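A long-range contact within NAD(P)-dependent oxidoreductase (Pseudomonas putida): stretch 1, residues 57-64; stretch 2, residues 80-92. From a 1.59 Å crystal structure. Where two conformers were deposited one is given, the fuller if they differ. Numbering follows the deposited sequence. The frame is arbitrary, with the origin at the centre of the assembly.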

# COMPACT_ATOMS: atom_id res chain seq x y z
N GLU B 57 -13.06 27.05 -29.43
CA GLU B 57 -12.08 27.80 -28.61
C GLU B 57 -12.33 27.53 -27.12
O GLU B 57 -13.52 27.37 -26.72
CB GLU B 57 -12.28 29.29 -28.86
CG GLU B 57 -12.15 29.70 -30.29
CD GLU B 57 -10.70 29.99 -30.52
OE1 GLU B 57 -9.87 29.07 -30.36
OE2 GLU B 57 -10.39 31.17 -30.75
N ALA B 58 -11.26 27.56 -26.32
CA ALA B 58 -11.41 27.43 -24.84
C ALA B 58 -12.35 28.53 -24.32
O ALA B 58 -13.25 28.21 -23.47
CB ALA B 58 -10.05 27.41 -24.19
N SER B 59 -12.25 29.75 -24.85
CA SER B 59 -13.10 30.92 -24.49
C SER B 59 -14.58 30.56 -24.62
O SER B 59 -15.35 30.91 -23.71
CB SER B 59 -12.79 32.12 -25.34
OG SER B 59 -11.40 32.30 -25.48
N GLU B 60 -14.98 29.93 -25.73
CA GLU B 60 -16.41 29.58 -25.99
C GLU B 60 -16.87 28.50 -25.00
O GLU B 60 -18.05 28.53 -24.56
CB GLU B 60 -16.58 29.12 -27.45
CG GLU B 60 -16.30 30.21 -28.47
CD GLU B 60 -16.01 29.73 -29.89
OE1 GLU B 60 -15.95 28.49 -30.11
OE2 GLU B 60 -15.85 30.59 -30.79
N ALA B 61 -15.99 27.55 -24.66
CA ALA B 61 -16.33 26.50 -23.68
C ALA B 61 -16.59 27.19 -22.32
O ALA B 61 -17.58 26.85 -21.63
CB ALA B 61 -15.24 25.44 -23.61
N ILE B 62 -15.74 28.14 -21.95
CA ILE B 62 -15.91 28.90 -20.68
C ILE B 62 -17.23 29.68 -20.72
O ILE B 62 -18.00 29.61 -19.72
CB ILE B 62 -14.69 29.81 -20.43
CG1 ILE B 62 -13.46 28.94 -20.14
CG2 ILE B 62 -14.99 30.82 -19.34
CD1 ILE B 62 -12.11 29.63 -20.28
N ASN B 63 -17.54 30.32 -21.86
CA ASN B 63 -18.75 31.16 -22.00
C ASN B 63 -20.01 30.31 -21.90
O ASN B 63 -21.06 30.83 -21.40
CB ASN B 63 -18.67 31.99 -23.28
CG ASN B 63 -17.71 33.14 -23.13
OD1 ASN B 63 -17.48 33.62 -22.02
ND2 ASN B 63 -17.15 33.61 -24.24
N ALA B 64 -19.93 29.03 -22.25
CA ALA B 64 -21.12 28.17 -22.45
C ALA B 64 -21.77 27.76 -21.12
O ALA B 64 -22.95 27.40 -21.12
CB ALA B 64 -20.72 26.96 -23.25
N ASP B 80 -1.54 28.47 -19.71
CA ASP B 80 -1.39 28.87 -21.14
C ASP B 80 -2.77 29.15 -21.75
O ASP B 80 -2.93 30.13 -22.50
CB ASP B 80 -0.65 27.81 -21.94
CG ASP B 80 0.77 27.59 -21.46
OD1 ASP B 80 1.33 28.52 -20.84
OD2 ASP B 80 1.29 26.50 -21.69
N VAL B 81 -3.77 28.32 -21.46
CA VAL B 81 -5.17 28.55 -21.92
C VAL B 81 -5.66 29.91 -21.39
O VAL B 81 -6.18 30.70 -22.18
CB VAL B 81 -6.09 27.39 -21.53
CG1 VAL B 81 -7.56 27.76 -21.70
CG2 VAL B 81 -5.72 26.12 -22.29
N LEU B 82 -5.50 30.18 -20.09
CA LEU B 82 -5.87 31.48 -19.48
C LEU B 82 -5.17 32.63 -20.23
O LEU B 82 -5.85 33.61 -20.55
CB LEU B 82 -5.48 31.47 -18.00
CG LEU B 82 -6.60 31.21 -16.98
CD1 LEU B 82 -7.81 30.49 -17.57
CD2 LEU B 82 -6.07 30.46 -15.77
N SER B 83 -3.87 32.50 -20.51
CA SER B 83 -3.03 33.54 -21.16
C SER B 83 -3.54 33.91 -22.55
O SER B 83 -3.25 35.02 -22.99
CB SER B 83 -1.60 33.13 -21.24
OG SER B 83 -0.99 33.26 -19.98
N SER B 84 -4.25 33.01 -23.24
CA SER B 84 -4.73 33.24 -24.62
C SER B 84 -6.18 33.74 -24.61
O SER B 84 -6.75 33.91 -25.69
CB SER B 84 -4.58 32.00 -25.45
OG SER B 84 -5.52 31.03 -25.04
N LEU B 85 -6.78 33.91 -23.44
CA LEU B 85 -8.13 34.53 -23.29
C LEU B 85 -7.99 36.04 -23.46
O LEU B 85 -6.96 36.60 -23.04
CB LEU B 85 -8.66 34.26 -21.87
CG LEU B 85 -9.63 33.11 -21.67
CD1 LEU B 85 -9.35 31.94 -22.58
CD2 LEU B 85 -9.62 32.69 -20.22
N ASP B 86 -9.03 36.70 -23.92
CA ASP B 86 -9.22 38.15 -23.65
C ASP B 86 -9.09 38.40 -22.15
O ASP B 86 -9.86 37.83 -21.37
CB ASP B 86 -10.59 38.57 -24.17
CG ASP B 86 -10.98 40.02 -23.98
OD1 ASP B 86 -10.23 40.77 -23.29
OD2 ASP B 86 -12.06 40.35 -24.49
N PRO B 87 -8.19 39.31 -21.69
CA PRO B 87 -8.01 39.56 -20.26
C PRO B 87 -9.31 40.04 -19.58
O PRO B 87 -9.43 39.87 -18.39
CB PRO B 87 -6.94 40.66 -20.18
CG PRO B 87 -6.22 40.54 -21.50
CD PRO B 87 -7.31 40.17 -22.49
N LEU B 88 -10.23 40.61 -20.36
CA LEU B 88 -11.51 41.16 -19.85
C LEU B 88 -12.62 40.12 -19.99
O LEU B 88 -13.77 40.51 -19.79
CB LEU B 88 -11.84 42.43 -20.64
CG LEU B 88 -10.82 43.57 -20.56
CD1 LEU B 88 -11.32 44.78 -21.33
CD2 LEU B 88 -10.48 43.96 -19.11
N LEU B 89 -12.34 38.88 -20.37
CA LEU B 89 -13.42 37.87 -20.47
C LEU B 89 -14.10 37.83 -19.10
O LEU B 89 -13.40 37.75 -18.08
CB LEU B 89 -12.85 36.51 -20.87
CG LEU B 89 -13.89 35.48 -21.31
CD1 LEU B 89 -13.26 34.40 -22.17
CD2 LEU B 89 -14.58 34.86 -20.12
N ASN B 90 -15.42 37.95 -19.06
CA ASN B 90 -16.14 38.07 -17.77
C ASN B 90 -16.51 36.68 -17.27
O ASN B 90 -17.34 36.04 -17.92
CB ASN B 90 -17.39 38.93 -17.87
CG ASN B 90 -17.97 39.25 -16.51
OD1 ASN B 90 -17.45 38.82 -15.48
ND2 ASN B 90 -19.07 39.98 -16.50
N MET B 91 -15.93 36.24 -16.14
CA MET B 91 -16.23 34.89 -15.58
C MET B 91 -17.16 35.01 -14.37
O MET B 91 -17.31 34.01 -13.64
CB MET B 91 -14.94 34.17 -15.19
CG MET B 91 -14.03 33.92 -16.38
SD MET B 91 -12.73 32.77 -15.95
CE MET B 91 -11.63 32.95 -17.35
N SER B 92 -17.73 36.20 -14.15
CA SER B 92 -18.74 36.42 -13.08
C SER B 92 -19.75 35.26 -13.10
O SER B 92 -20.27 34.94 -14.18
CB SER B 92 -19.43 37.76 -13.23
OG SER B 92 -20.63 37.79 -12.47
O HOH W 1 -11.15 35.49 -25.21
O HOH W 2 -18.52 35.77 -20.24

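How do the two backbones lie against each other? Stretch 1 enters a helix at Ala58, with Glu57 at its N-cap position. Stretch 2 leaves the end of its own helix, passes through Leu85 and folds through a type I turn from Asp86 to Leu89, closed by Leu89 N to Asp86 O at 2.9 Å. The CA atoms come nearest at Ser59 and Leu85, 6.3 Å apart, while those of Ala58 and Val81 lie 7.0 Å apart. Successive parts of stretch 2 thus meet successive parts of the stretch 1 helix.

Which apolar side chains fill the space between them? Ile62 gives up the most surface and touches three residues: its CD1 lies 3.9 Å from Leu85 CD2, and its CG2 lies 4.1 Å from Leu89 CD2 and 4.4 Å from Met91 CG. One turn earlier, Ala58 CB approaches Val81 CG1 to 3.5 Å, a close fit for a methyl against a methyl. These are van der Waals contacts, and burying them removes hydrocarbon from water.

What do the polar side chains of the helix do here? Ser59 and Asn63 also pack against leucines: Ser59 OG is 3.6 Å from Leu85 CD1, and Asn63 OD1 is 3.7 Å from Leu89 CD2. A methyl group cannot satisfy an oxygen's hydrogen-bonding capacity, so these approaches are packing alone.

Does any hydrogen bonding link the stretches? No direct hydrogen bond crosses, but two waters do the bridging. Water 1 accepts from Asp86 N at 2.8 Å and hydrogen-bonds to Ser59 OG at 3.2 Å. Water 2 donates to both Asn63 OD1, at 3.0 Å, and Asn90 O, at 2.6 Å. Each water therefore joins a helix side chain to a backbone atom of stretch 2, adding polar links to a contact whose direct touches are all van der Waals.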